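Local coordinates for protein aminotransferase AspB (Helicobacter pylori 26695, PDB 3EZS) that probably works as a pyridoxal 5'-phosphate-dependent aminotransferase, moving amino groups between amino acids and keto acids, at residues R65-G70 and A275-R280; I78-N83 and F242-S247; E36-I41 and E283-I288. One frame throughout, in Å; residues are numbered along the deposited sequence.

Contact 1 of 3, residues R65-G70 and A275-R280; sequences RAAQRG and AWLDDR
The aliphatic part of Gln68 lies over the indole of Trp276 in a CH-pi contact: CG of Gln68 is 3.7 Å from the centroid of the five-membered ring of Trp276 and only 11° off its normal. From there the glutamine chain runs on extended (chi2 179°), which carries its amide on above the same face, with NE2 over the rim at Trp276 NE1 and amide and ring planes 77° apart. Gln68 NE2 and Trp276 NE1 come within 3.3 Å, but both are donors and do not bond each other; Gln68 NE2 donates to Gly241 O and Trp276 NE1 pairs with Ser240 OG, while Gln68 OE1 is bound to Ser87 OG. These three polar bonds would restrain the glutamine in its place over the indole.

One residue earlier, Ala67 makes the apolar half of the contact. Its CB stands 4.1 Å from CG of Leu277 and 4.2 Å from CB of Trp276, and so small a side chain lets the backbones close to 5.6 Å between the CA atoms of Ala67 and Leu277. Just beyond, Asp279 forms salt bridges with Arg74 and Arg232, and Arg74 also bonds Trp276 O, tying the end of helix 266-277 to helix 62-76. The latter helix rests on strand 85-88, whereas Ala275 turns to helix 39-46.

Contact 2 of 3, residues I78-N83 and F242-S247; sequences IELKEN and FIAGDS
Van der Waals contact at two points, Leu80 on Ala244 and Asn83 on Ser247, sets the loop between helix 62-76 and strand 85-88 against the end of strand 241-245 and the start of the helix that follows it. The inner point is apolar: with CG of Leu80 anti to its carbonyl carbon (chi1 -67°), CD1 reaches to 3.7 Å from CB of Ala244, bridging backbones whose CA atoms, in Leu80 and Ala244, are 8.0 Å apart. Phe72, Leu85 and Leu209 also touch the leucine, so this end is buried. At the outer point the chains draw nearer, with 5.5 Å between the CA atoms of Asn83 and Ser247. There Asn83 O lies 3.4 Å from CB of Ser247 and receives a CA-H...O contact from the same residue, bent to 128° at the hydrogen. The asparagine amide meets that CB face-on, since CG of Asn83 is 3.8 Å from CB of Ser247, and OD1 and ND2 hardly farther.

Residues 78-83 form no strand and share no hydrogen bond with 242-247; pairing begins directly after the loop, where Glu84 and Ile86 bond to Gly245 and Ile243. Strands 85-88 and 241-245 close one side of the seven-stranded mixed sheet, whose order 1-7-6-5-4-2-3 with an antiparallel strand 7 is the hallmark of the large domain of fold-type I pyridoxal phosphate enzymes. Where strand 241-245 ends, Gly245 has phi 147°, at which a CB would jam against Ala244 O. Next, Asp246 is the N-cap of helix 247-257: its OD1 accepts from Arg248 N, and its OD2 from Asn222 N.

Contact 3 of 3, residues E36-I41 and E283-I288; sequences ETPKFI and EFFRNI
Arg286 NH2 and Glu283 OE2, 2.9 Å apart, form a short salt bridge on the same helix that sends Phe285 across to Glu36 and Pro38. The arginine grips side-on: its NE bonds to Glu283 OE1 at 3.2 Å, nearly straight at 164°, while the NH2 arm is more bent, at 141°, and meets OE2 on its syn side. OE1 lies almost in the guanidinium plane, yet NE comes to it from above the carboxylate plane, and OE2 is tilted out of the guanidinium plane, so the two flat groups are not coplanar. Two bonds to separate oxygens restrain the rotation of both groups, and Arg286 NH1 reaches on to Tyr200 O.

Across the contact the work falls to the Phe285 ring. With CG anti to its carbonyl carbon (chi1 -62°), the side chain runs out from the helix toward the approaching proline ring. CG of Pro38 arrives at the ring edge, 3.8 Å from CE2 of Phe285, and CD of the same proline is 4.1 Å from that carbon. A second approach is oblique: Glu36 O lies 3.7 Å from CZ of Phe285. The area involved is small, 95 Å² summed over both sides.

Pro38 is the N-cap residue of helix 39-46, so Phe285 touches the chain just where that helix begins. Thr37 OG1 bonds to Ser234 O, Phe40 meets His281 edge-to-face, and Glu36 and Thr37 also pack on Asn53 of the second subunit. Helix 280-299 probably corresponds to the long helix that, in aspartate aminotransferase-like enzymes, leads from the large domain into the small one; segment 36-41 thus packs beside what is probably the interdomain helix, at the dimer interface.

Contact 1 lies between the other two in space, its centre 14 Å from that of contact 2 and 14 Å from that of contact 3. It meets contact 2 most closely where Arg65 NH2 lies 2.9 Å from Glu82 O, and also through aromatic rings, Trp276 CH2 lying 3.7 Å from Phe242 CE2. Toward contact 3, Asp278 OD2 is 3.7 Å from Phe40 CZ and Ala275 CB 3.8 Å from Ile41 CD1. Contacts 2 and 3 do not touch; their centres are 26 Å apart and their nearest atoms about 14 Å. Along the chain the three are nested: 36-41/283-288 encloses 65-70/275-280, which encloses 78-83/242-247. Each centre is about 19 Å from that of the chain.

Contact 1 of 3, residues R65-G70 and A275-R280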
ATOM      1  N   ARG A  65     -12.500  10.518   6.318  1.00 39.07           N
ATOM      2  CA  ARG A  65     -11.774  11.795   6.188  0.50 39.37           C
ATOM      3  C   ARG A  65     -12.336  12.837   7.154  1.00 38.52           C
ATOM      4  O   ARG A  65     -11.569  13.540   7.840  1.00 36.65           O
ATOM      5  CB  ARG A  65     -11.804  12.301   4.740  0.50 39.18           C
ATOM      6  CG  ARG A  65     -10.898  11.487   3.810  0.50 41.74           C
ATOM      7  CD  ARG A  65     -11.205  11.666   2.327  0.50 43.44           C
ATOM      8  NE  ARG A  65     -10.834  12.966   1.767  0.50 45.69           N
ATOM      9  CZ  ARG A  65     -11.637  14.021   1.656  0.50 53.24           C
ATOM     10  NH1 ARG A  65     -12.892  13.985   2.089  0.50 56.32           N
ATOM     11  NH2 ARG A  65     -11.176  15.141   1.109  0.50 55.39           N
ATOM     12  N   ALA A  66     -13.668  12.929   7.216  1.00 36.87           N
ATOM     13  CA  ALA A  66     -14.348  13.844   8.143  1.00 36.68           C
ATOM     14  C   ALA A  66     -14.022  13.512   9.606  1.00 36.86           C
ATOM     15  O   ALA A  66     -13.774  14.412  10.393  1.00 37.85           O
ATOM     16  CB  ALA A  66     -15.870  13.822   7.906  1.00 34.75           C
ATOM     17  N   ALA A  67     -14.016  12.227   9.971  1.00 38.86           N
ATOM     18  CA  ALA A  67     -13.647  11.824  11.341  1.00 39.47           C
ATOM     19  C   ALA A  67     -12.203  12.221  11.641  1.00 40.80           C
ATOM     20  O   ALA A  67     -11.884  12.631  12.766  1.00 43.28           O
ATOM     21  CB  ALA A  67     -13.826  10.321  11.550  1.00 39.17           C
ATOM     22  N   GLN A  68     -11.321  12.098  10.649  1.00 40.25           N
ATOM     23  CA  GLN A  68      -9.922  12.471  10.848  1.00 39.28           C
ATOM     24  C   GLN A  68      -9.772  13.989  11.008  1.00 40.33           C
ATOM     25  O   GLN A  68      -8.975  14.469  11.830  1.00 37.44           O
ATOM     26  CB  GLN A  68      -9.062  11.919   9.713  1.00 39.00           C
ATOM     27  CG  GLN A  68      -8.935  10.380   9.748  1.00 44.54           C
ATOM     28  CD  GLN A  68      -8.106   9.818   8.603  1.00 40.72           C
ATOM     29  OE1 GLN A  68      -8.175  10.313   7.479  1.00 44.57           O
ATOM     30  NE2 GLN A  68      -7.339   8.762   8.880  1.00 36.81           N
ATOM     31  N   ARG A  69     -10.530  14.748  10.213  1.00 40.80           N
ATOM     32  CA  ARG A  69     -10.525  16.197  10.341  1.00 40.26           C
ATOM     33  C   ARG A  69     -11.074  16.609  11.717  1.00 39.33           C
ATOM     34  O   ARG A  69     -10.534  17.509  12.358  1.00 39.49           O
ATOM     35  CB  ARG A  69     -11.321  16.869   9.220  1.00 40.48           C
ATOM     36  CG  ARG A  69     -10.713  16.660   7.843  1.00 39.81           C
ATOM     37  CD  ARG A  69     -11.221  17.674   6.812  1.00 43.27           C
ATOM     38  NE  ARG A  69     -12.662  17.598   6.605  1.00 39.23           N
ATOM     39  CZ  ARG A  69     -13.278  16.713   5.823  1.00 50.38           C
ATOM     40  NH1 ARG A  69     -12.594  15.799   5.147  1.00 51.38           N
ATOM     41  NH2 ARG A  69     -14.595  16.739   5.723  1.00 50.84           N
ATOM     42  N   GLY A  70     -12.142  15.956  12.163  1.00 37.73           N
ATOM     43  CA  GLY A  70     -12.731  16.250  13.478  1.00 38.87           C
ATOM     44  C   GLY A  70     -11.710  16.060  14.589  1.00 39.46           C
ATOM     45  O   GLY A  70     -11.601  16.889  15.496  1.00 38.75           O
ATOM     46  N   ALA A 275     -12.672   4.763  15.851  1.00 39.46           N
ATOM     47  CA  ALA A 275     -11.474   5.094  16.643  1.00 38.53           C
ATOM     48  C   ALA A 275     -11.166   6.585  16.619  1.00 38.49           C
ATOM     49  O   ALA A 275     -10.951   7.192  17.670  1.00 37.01           O
ATOM     50  CB  ALA A 275     -10.232   4.275  16.163  1.00 36.16           C
ATOM     51  N   TRP A 276     -11.178   7.189  15.430  1.00 40.93           N
ATOM     52  CA  TRP A 276     -10.850   8.619  15.316  1.00 40.52           C
ATOM     53  C   TRP A 276     -11.886   9.539  15.949  1.00 39.95           C
ATOM     54  O   TRP A 276     -11.544  10.640  16.330  1.00 40.46           O
ATOM     55  CB  TRP A 276     -10.619   9.048  13.862  1.00 40.20           C
ATOM     56  CG  TRP A 276      -9.325   8.569  13.210  1.00 38.56           C
ATOM     57  CD1 TRP A 276      -9.205   7.650  12.215  1.00 34.94           C
ATOM     58  CD2 TRP A 276      -7.983   9.014  13.505  1.00 34.46           C
ATOM     59  NE1 TRP A 276      -7.879   7.495  11.868  1.00 36.67           N
ATOM     60  CE2 TRP A 276      -7.110   8.309  12.651  1.00 38.20           C
ATOM     61  CE3 TRP A 276      -7.436   9.921  14.425  1.00 39.37           C
ATOM     62  CZ2 TRP A 276      -5.716   8.505  12.660  1.00 39.13           C
ATOM     63  CZ3 TRP A 276      -6.034  10.099  14.446  1.00 37.68           C
ATOM     64  CH2 TRP A 276      -5.207   9.409  13.548  1.00 34.67           C
ATOM     65  N   LEU A 277     -13.144   9.105  16.009  1.00 40.02           N
ATOM     66  CA  LEU A 277     -14.218   9.886  16.605  1.00 39.76           C
ATOM     67  C   LEU A 277     -14.168   9.949  18.146  1.00 40.69           C
ATOM     68  O   LEU A 277     -14.747  10.853  18.745  1.00 38.52           O
ATOM     69  CB  LEU A 277     -15.576   9.298  16.206  1.00 38.66           C
ATOM     70  CG  LEU A 277     -16.129   9.422  14.789  1.00 39.65           C
ATOM     71  CD1 LEU A 277     -17.227   8.367  14.494  1.00 36.16           C
ATOM     72  CD2 LEU A 277     -16.653  10.846  14.529  1.00 36.77           C
ATOM     73  N   ASP A 278     -13.494   8.985  18.774  1.00 41.38           N
ATOM     74  CA  ASP A 278     -13.463   8.880  20.234  1.00 41.54           C
ATOM     75  C   ASP A 278     -12.116   9.238  20.848  1.00 43.68           C
ATOM     76  O   ASP A 278     -11.052   8.837  20.321  1.00 43.04           O
ATOM     77  CB  ASP A 278     -13.784   7.446  20.632  1.00 41.74           C
ATOM     78  CG  ASP A 278     -13.735   7.240  22.121  1.00 38.99           C
ATOM     79  OD1 ASP A 278     -14.581   7.819  22.821  1.00 44.45           O
ATOM     80  OD2 ASP A 278     -12.856   6.497  22.590  1.00 38.67           O
ATOM     81  N   ASP A 279     -12.168   9.977  21.960  1.00 42.81           N
ATOM     82  CA  ASP A 279     -10.969  10.386  22.703  1.00 43.06           C
ATOM     83  C   ASP A 279     -10.745   9.618  24.009  1.00 42.82           C
ATOM     84  O   ASP A 279      -9.636   9.581  24.519  1.00 44.97           O
ATOM     85  CB  ASP A 279     -11.038  11.885  23.025  1.00 44.40           C
ATOM     86  CG  ASP A 279     -10.913  12.768  21.780  1.00 44.10           C
ATOM     87  OD1 ASP A 279     -10.372  12.318  20.757  1.00 48.18           O
ATOM     88  OD2 ASP A 279     -11.362  13.915  21.832  1.00 47.94           O
ATOM     89  N   ARG A 280     -11.784   8.983  24.516  1.00 41.85           N
ATOM     90  CA  ARG A 280     -11.730   8.281  25.784  1.00 43.54           C
ATOM     91  C   ARG A 280     -10.731   7.176  25.806  1.00 42.43           C
ATOM     92  O   ARG A 280      -9.889   7.138  26.700  1.00 41.76           O
ATOM     93  CB  ARG A 280     -13.087   7.691  26.122  1.00 45.61           C
ATOM     94  CG  ARG A 280     -14.106   8.728  26.428  1.00 53.46           C
ATOM     95  CD  ARG A 280     -15.490   8.127  26.499  1.00 67.40           C
ATOM     96  NE  ARG A 280     -16.438   9.186  26.801  1.00 73.86           N
ATOM     97  CZ  ARG A 280     -17.758   9.092  26.707  1.00 79.27           C
ATOM     98  NH1 ARG A 280     -18.350   7.970  26.296  1.00 82.31           N
ATOM     99  NH2 ARG A 280     -18.489  10.152  27.006  1.00 76.77           N
TER

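Contact 2 of 3, residues I78-N83 and F242-S247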
ATOM      1  N   ILE A  78      -7.517  23.416  15.088  1.00 41.31           N
ATOM      2  CA  ILE A  78      -7.399  23.874  13.713  1.00 39.84           C
ATOM      3  C   ILE A  78      -8.491  23.166  12.921  1.00 40.55           C
ATOM      4  O   ILE A  78      -8.692  21.964  13.078  1.00 40.84           O
ATOM      5  CB  ILE A  78      -6.024  23.527  13.121  1.00 38.81           C
ATOM      6  CG1 ILE A  78      -4.952  24.438  13.710  1.00 40.72           C
ATOM      7  CG2 ILE A  78      -6.014  23.692  11.617  1.00 35.44           C
ATOM      8  CD1 ILE A  78      -3.544  24.008  13.349  1.00 45.59           C
ATOM      9  N   GLU A  79      -9.197  23.913  12.077  1.00 41.42           N
ATOM     10  CA  GLU A  79     -10.247  23.343  11.253  1.00 41.92           C
ATOM     11  C   GLU A  79      -9.700  23.192   9.864  1.00 41.86           C
ATOM     12  O   GLU A  79      -9.631  24.151   9.103  1.00 43.92           O
ATOM     13  CB  GLU A  79     -11.484  24.234  11.274  1.00 43.63           C
ATOM     14  CG  GLU A  79     -12.710  23.589  10.658  1.00 53.02           C
ATOM     15  CD  GLU A  79     -14.019  24.129  11.242  1.00 64.65           C
ATOM     16  OE1 GLU A  79     -14.058  25.302  11.686  1.00 67.89           O
ATOM     17  OE2 GLU A  79     -15.009  23.361  11.264  1.00 69.37           O
ATOM     18  N   LEU A  80      -9.275  21.983   9.544  1.00 41.70           N
ATOM     19  CA  LEU A  80      -8.737  21.695   8.241  1.00 40.23           C
ATOM     20  C   LEU A  80      -9.841  21.685   7.205  1.00 42.12           C
ATOM     21  O   LEU A  80     -10.938  21.173   7.444  1.00 42.26           O
ATOM     22  CB  LEU A  80      -8.024  20.352   8.230  1.00 39.77           C
ATOM     23  CG  LEU A  80      -6.734  20.238   9.054  1.00 43.22           C
ATOM     24  CD1 LEU A  80      -6.341  18.778   9.142  1.00 35.53           C
ATOM     25  CD2 LEU A  80      -5.576  21.114   8.482  1.00 39.77           C
ATOM     26  N   LYS A  81      -9.533  22.274   6.048  1.00 41.90           N
ATOM     27  CA  LYS A  81     -10.435  22.303   4.917  0.50 41.40           C
ATOM     28  C   LYS A  81     -10.408  20.920   4.255  1.00 41.96           C
ATOM     29  O   LYS A  81      -9.493  20.130   4.492  1.00 40.40           O
ATOM     30  CB  LYS A  81     -10.023  23.423   3.956  0.50 40.71           C
ATOM     31  CG  LYS A  81     -10.147  24.798   4.618  0.50 44.06           C
ATOM     32  CD  LYS A  81      -9.557  25.925   3.817  0.50 41.44           C
ATOM     33  CE  LYS A  81      -9.700  27.245   4.571  0.50 39.03           C
ATOM     34  NZ  LYS A  81      -8.837  27.325   5.781  0.50 33.99           N
ATOM     35  N   GLU A  82     -11.409  20.633   3.437  1.00 42.27           N
ATOM     36  CA  GLU A  82     -11.524  19.334   2.797  1.00 43.65           C
ATOM     37  C   GLU A  82     -10.359  18.903   1.918  1.00 41.51           C
ATOM     38  O   GLU A  82     -10.083  17.720   1.835  1.00 40.39           O
ATOM     39  CB  GLU A  82     -12.851  19.243   2.024  1.00 44.63           C
ATOM     40  CG  GLU A  82     -14.093  19.286   2.951  1.00 46.22           C
ATOM     41  CD  GLU A  82     -15.420  19.211   2.192  1.00 47.59           C
ATOM     42  OE1 GLU A  82     -15.418  19.096   0.941  1.00 59.78           O
ATOM     43  OE2 GLU A  82     -16.476  19.291   2.855  1.00 54.83           O
ATOM     44  N   ASN A  83      -9.692  19.850   1.265  1.00 39.25           N
ATOM     45  CA  ASN A  83      -8.534  19.529   0.426  1.00 40.25           C
ATOM     46  C   ASN A  83      -7.198  19.649   1.200  1.00 41.16           C
ATOM     47  O   ASN A  83      -6.114  19.576   0.602  1.00 42.39           O
ATOM     48  CB  ASN A  83      -8.538  20.355  -0.885  1.00 39.19           C
ATOM     49  CG  ASN A  83      -8.572  21.868  -0.650  1.00 38.85           C
ATOM     50  OD1 ASN A  83      -8.705  22.335   0.480  1.00 36.82           O
ATOM     51  ND2 ASN A  83      -8.461  22.637  -1.730  1.00 33.83           N
ATOM     52  N   PHE A 242      -3.038   9.649   8.225  1.00 38.21           N
ATOM     53  CA  PHE A 242      -3.340  10.738   7.326  1.00 37.80           C
ATOM     54  C   PHE A 242      -2.146  11.668   7.172  1.00 38.11           C
ATOM     55  O   PHE A 242      -1.151  11.580   7.909  1.00 37.96           O
ATOM     56  CB  PHE A 242      -4.622  11.505   7.731  1.00 38.73           C
ATOM     57  CG  PHE A 242      -4.555  12.250   9.058  1.00 39.70           C
ATOM     58  CD1 PHE A 242      -4.023  13.537   9.131  1.00 37.64           C
ATOM     59  CD2 PHE A 242      -5.111  11.699  10.205  1.00 41.50           C
ATOM     60  CE1 PHE A 242      -3.985  14.232  10.346  1.00 39.24           C
ATOM     61  CE2 PHE A 242      -5.084  12.388  11.412  1.00 41.18           C
ATOM     62  CZ  PHE A 242      -4.523  13.660  11.477  1.00 37.72           C
ATOM     63  N   ILE A 243      -2.254  12.514   6.164  1.00 38.11           N
ATOM     64  CA  ILE A 243      -1.297  13.570   5.881  1.00 37.28           C
ATOM     65  C   ILE A 243      -2.142  14.830   5.674  1.00 39.02           C
ATOM     66  O   ILE A 243      -3.123  14.811   4.924  1.00 39.09           O
ATOM     67  CB  ILE A 243      -0.387  13.267   4.682  1.00 37.16           C
ATOM     68  CG1 ILE A 243       0.604  14.416   4.478  1.00 35.53           C
ATOM     69  CG2 ILE A 243      -1.194  12.999   3.416  1.00 34.96           C
ATOM     70  CD1 ILE A 243       1.738  14.063   3.566  1.00 38.34           C
ATOM     71  N   ALA A 244      -1.768  15.904   6.374  1.00 38.44           N
ATOM     72  CA  ALA A 244      -2.485  17.163   6.339  1.00 38.43           C
ATOM     73  C   ALA A 244      -1.535  18.345   6.127  1.00 39.60           C
ATOM     74  O   ALA A 244      -0.378  18.321   6.579  1.00 39.35           O
ATOM     75  CB  ALA A 244      -3.278  17.338   7.641  1.00 36.93           C
ATOM     76  N   GLY A 245      -2.018  19.367   5.424  1.00 41.15           N
ATOM     77  CA  GLY A 245      -1.211  20.561   5.163  1.00 42.28           C
ATOM     78  C   GLY A 245      -1.499  21.202   3.818  1.00 40.47           C
ATOM     79  O   GLY A 245      -2.659  21.309   3.427  1.00 40.42           O
ATOM     80  N   ASP A 246      -0.427  21.600   3.134  1.00 40.50           N
ATOM     81  CA  ASP A 246      -0.446  22.290   1.816  1.00 42.22           C
ATOM     82  C   ASP A 246      -1.417  21.646   0.829  1.00 43.43           C
ATOM     83  O   ASP A 246      -1.134  20.576   0.288  1.00 43.38           O
ATOM     84  CB  ASP A 246       0.965  22.288   1.218  1.00 42.40           C
ATOM     85  CG  ASP A 246       1.133  23.256   0.053  1.00 41.70           C
ATOM     86  OD1 ASP A 246       0.200  23.459  -0.751  1.00 35.01           O
ATOM     87  OD2 ASP A 246       2.262  23.778  -0.071  1.00 36.83           O
ATOM     88  N   SER A 247      -2.538  22.326   0.579  1.00 42.68           N
ATOM     89  CA  SER A 247      -3.585  21.789  -0.266  1.00 42.46           C
ATOM     90  C   SER A 247      -3.203  21.703  -1.719  1.00 43.61           C
ATOM     91  O   SER A 247      -3.836  20.961  -2.445  1.00 42.30           O
ATOM     92  CB  SER A 247      -4.868  22.609  -0.124  1.00 43.98           C
ATOM     93  OG  SER A 247      -4.674  23.974  -0.492  1.00 38.12           O
TER

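Contact 3 of 3, residues E36-I41 and E283-I288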
ATOM      1  N   GLU A  36      -4.743  -4.704  24.331  1.00 46.50           N
ATOM      2  CA  GLU A  36      -5.820  -5.176  23.485  1.00 45.44           C
ATOM      3  C   GLU A  36      -6.458  -4.002  22.762  1.00 44.12           C
ATOM      4  O   GLU A  36      -6.431  -2.860  23.233  1.00 44.85           O
ATOM      5  CB  GLU A  36      -6.874  -5.899  24.315  1.00 44.54           C
ATOM      6  CG  GLU A  36      -6.404  -7.157  25.006  1.00 52.26           C
ATOM      7  CD  GLU A  36      -5.971  -8.275  24.053  1.00 62.03           C
ATOM      8  OE1 GLU A  36      -6.522  -8.391  22.931  1.00 64.69           O
ATOM      9  OE2 GLU A  36      -5.084  -9.062  24.452  1.00 65.92           O
ATOM     10  N   THR A  37      -6.990  -4.271  21.583  1.00 43.86           N
ATOM     11  CA  THR A  37      -7.700  -3.242  20.833  1.00 41.86           C
ATOM     12  C   THR A  37      -9.059  -3.036  21.518  1.00 39.83           C
ATOM     13  O   THR A  37      -9.715  -4.017  21.866  1.00 39.59           O
ATOM     14  CB  THR A  37      -7.876  -3.662  19.367  1.00 43.55           C
ATOM     15  OG1 THR A  37      -6.583  -3.701  18.748  1.00 43.72           O
ATOM     16  CG2 THR A  37      -8.794  -2.662  18.622  1.00 30.97           C
ATOM     17  N   PRO A  38      -9.456  -1.778  21.776  1.00 39.64           N
ATOM     18  CA  PRO A  38     -10.745  -1.549  22.436  1.00 40.74           C
ATOM     19  C   PRO A  38     -11.916  -2.248  21.757  1.00 42.01           C
ATOM     20  O   PRO A  38     -12.022  -2.241  20.524  1.00 41.76           O
ATOM     21  CB  PRO A  38     -10.907  -0.033  22.365  1.00 40.83           C
ATOM     22  CG  PRO A  38      -9.485   0.455  22.400  1.00 42.65           C
ATOM     23  CD  PRO A  38      -8.729  -0.517  21.564  1.00 37.89           C
ATOM     24  N   LYS A  39     -12.778  -2.848  22.575  1.00 43.23           N
ATOM     25  CA  LYS A  39     -13.942  -3.600  22.099  1.00 43.80           C
ATOM     26  C   LYS A  39     -14.799  -2.863  21.070  1.00 42.88           C
ATOM     27  O   LYS A  39     -15.190  -3.469  20.056  1.00 41.33           O
ATOM     28  CB  LYS A  39     -14.856  -3.984  23.267  1.00 45.12           C
ATOM     29  CG  LYS A  39     -15.790  -5.131  22.935  1.00 52.26           C
ATOM     30  CD  LYS A  39     -17.068  -5.131  23.740  1.00 57.15           C
ATOM     31  CE  LYS A  39     -18.003  -6.238  23.259  1.00 58.04           C
ATOM     32  NZ  LYS A  39     -19.403  -5.960  23.668  1.00 64.78           N
ATOM     33  N   PHE A  40     -15.097  -1.581  21.315  1.00 40.73           N
ATOM     34  CA  PHE A  40     -15.977  -0.837  20.398  1.00 40.76           C
ATOM     35  C   PHE A  40     -15.412  -0.748  18.967  1.00 40.63           C
ATOM     36  O   PHE A  40     -16.174  -0.707  18.000  1.00 39.36           O
ATOM     37  CB  PHE A  40     -16.342   0.556  20.932  1.00 40.50           C
ATOM     38  CG  PHE A  40     -15.291   1.625  20.702  1.00 38.00           C
ATOM     39  CD1 PHE A  40     -14.231   1.782  21.586  1.00 37.16           C
ATOM     40  CD2 PHE A  40     -15.417   2.524  19.643  1.00 30.31           C
ATOM     41  CE1 PHE A  40     -13.278   2.779  21.393  1.00 35.14           C
ATOM     42  CE2 PHE A  40     -14.477   3.520  19.438  1.00 34.67           C
ATOM     43  CZ  PHE A  40     -13.404   3.660  20.316  1.00 35.46           C
ATOM     44  N   ILE A  41     -14.085  -0.714  18.858  1.00 40.22           N
ATOM     45  CA  ILE A  41     -13.382  -0.683  17.571  1.00 39.09           C
ATOM     46  C   ILE A  41     -13.561  -2.041  16.877  1.00 40.09           C
ATOM     47  O   ILE A  41     -13.915  -2.103  15.703  1.00 39.98           O
ATOM     48  CB  ILE A  41     -11.895  -0.333  17.791  1.00 39.58           C
ATOM     49  CG1 ILE A  41     -11.785   1.118  18.284  1.00 39.21           C
ATOM     50  CG2 ILE A  41     -11.078  -0.510  16.537  1.00 35.14           C
ATOM     51  CD1 ILE A  41     -10.408   1.501  18.736  1.00 35.69           C
ATOM     52  N   GLU A 283      -7.069   8.419  25.690  1.00 41.87           N
ATOM     53  CA  GLU A 283      -6.668   8.907  26.994  1.00 42.85           C
ATOM     54  C   GLU A 283      -6.301   7.741  27.935  1.00 42.88           C
ATOM     55  O   GLU A 283      -5.326   7.822  28.695  1.00 43.15           O
ATOM     56  CB  GLU A 283      -7.818   9.754  27.570  1.00 44.95           C
ATOM     57  CG  GLU A 283      -7.612  10.275  28.991  1.00 51.51           C
ATOM     58  CD  GLU A 283      -6.404  11.191  29.119  1.00 57.97           C
ATOM     59  OE1 GLU A 283      -5.984  11.790  28.105  1.00 57.15           O
ATOM     60  OE2 GLU A 283      -5.896  11.324  30.249  1.00 63.93           O
ATOM     61  N   PHE A 284      -7.080   6.665  27.893  1.00 41.76           N
ATOM     62  CA  PHE A 284      -6.816   5.483  28.728  1.00 41.69           C
ATOM     63  C   PHE A 284      -5.393   4.954  28.477  1.00 42.88           C
ATOM     64  O   PHE A 284      -4.654   4.657  29.423  1.00 40.47           O
ATOM     65  CB  PHE A 284      -7.850   4.391  28.459  1.00 41.84           C
ATOM     66  CG  PHE A 284      -7.568   3.083  29.161  1.00 44.15           C
ATOM     67  CD1 PHE A 284      -8.051   2.845  30.439  1.00 43.62           C
ATOM     68  CD2 PHE A 284      -6.832   2.086  28.532  1.00 46.89           C
ATOM     69  CE1 PHE A 284      -7.799   1.651  31.086  1.00 48.03           C
ATOM     70  CE2 PHE A 284      -6.574   0.868  29.171  1.00 48.51           C
ATOM     71  CZ  PHE A 284      -7.058   0.652  30.455  1.00 47.03           C
ATOM     72  N   PHE A 285      -5.003   4.862  27.208  1.00 41.57           N
ATOM     73  CA  PHE A 285      -3.656   4.392  26.886  1.00 41.41           C
ATOM     74  C   PHE A 285      -2.589   5.439  27.209  1.00 40.92           C
ATOM     75  O   PHE A 285      -1.537   5.098  27.754  1.00 41.37           O
ATOM     76  CB  PHE A 285      -3.554   3.933  25.433  1.00 42.75           C
ATOM     77  CG  PHE A 285      -4.455   2.779  25.097  1.00 39.80           C
ATOM     78  CD1 PHE A 285      -4.393   1.585  25.832  1.00 39.90           C
ATOM     79  CD2 PHE A 285      -5.337   2.861  24.020  1.00 41.78           C
ATOM     80  CE1 PHE A 285      -5.230   0.515  25.527  1.00 41.55           C
ATOM     81  CE2 PHE A 285      -6.176   1.797  23.709  1.00 40.82           C
ATOM     82  CZ  PHE A 285      -6.115   0.616  24.461  1.00 44.52           C
ATOM     83  N   ARG A 286      -2.864   6.706  26.904  1.00 42.09           N
ATOM     84  CA  ARG A 286      -1.912   7.795  27.172  1.00 41.88           C
ATOM     85  C   ARG A 286      -1.541   7.834  28.647  1.00 41.01           C
ATOM     86  O   ARG A 286      -0.393   8.064  29.001  1.00 40.18           O
ATOM     87  CB  ARG A 286      -2.488   9.154  26.790  1.00 41.74           C
ATOM     88  CG  ARG A 286      -1.429  10.277  26.831  1.00 42.63           C
ATOM     89  CD  ARG A 286      -2.016  11.678  26.765  1.00 45.39           C
ATOM     90  NE  ARG A 286      -2.839  11.996  27.943  1.00 49.92           N
ATOM     91  CZ  ARG A 286      -2.368  12.270  29.170  1.00 54.19           C
ATOM     92  NH1 ARG A 286      -1.071  12.260  29.442  1.00 52.49           N
ATOM     93  NH2 ARG A 286      -3.212  12.534  30.164  1.00 51.32           N
ATOM     94  N   ASN A 287      -2.530   7.638  29.502  1.00 40.42           N
ATOM     95  CA  ASN A 287      -2.275   7.653  30.918  0.50 41.00           C
ATOM     96  C   ASN A 287      -1.268   6.580  31.344  1.00 40.15           C
ATOM     97  O   ASN A 287      -0.466   6.828  32.214  1.00 39.99           O
ATOM     98  CB  ASN A 287      -3.559   7.479  31.699  0.50 40.96           C
ATOM     99  CG  ASN A 287      -3.344   7.704  33.150  0.50 42.28           C
ATOM    100  OD1 ASN A 287      -3.393   6.765  33.936  0.50 42.46           O
ATOM    101  ND2 ASN A 287      -2.999   8.940  33.514  0.50 34.49           N
ATOM    102  N   ILE A 288      -1.314   5.410  30.710  1.00 40.12           N
ATOM    103  CA  ILE A 288      -0.370   4.338  31.012  1.00 40.23           C
ATOM    104  C   ILE A 288       1.032   4.774  30.587  1.00 39.35           C
ATOM    105  O   ILE A 288       1.981   4.637  31.350  1.00 36.34           O
ATOM    106  CB  ILE A 288      -0.722   3.007  30.309  1.00 40.35           C
ATOM    107  CG1 ILE A 288      -2.045   2.432  30.820  1.00 42.21           C
ATOM    108  CG2 ILE A 288       0.360   1.951  30.556  1.00 40.26           C
ATOM    109  CD1 ILE A 288      -2.521   1.235  29.969  1.00 41.88           C
TER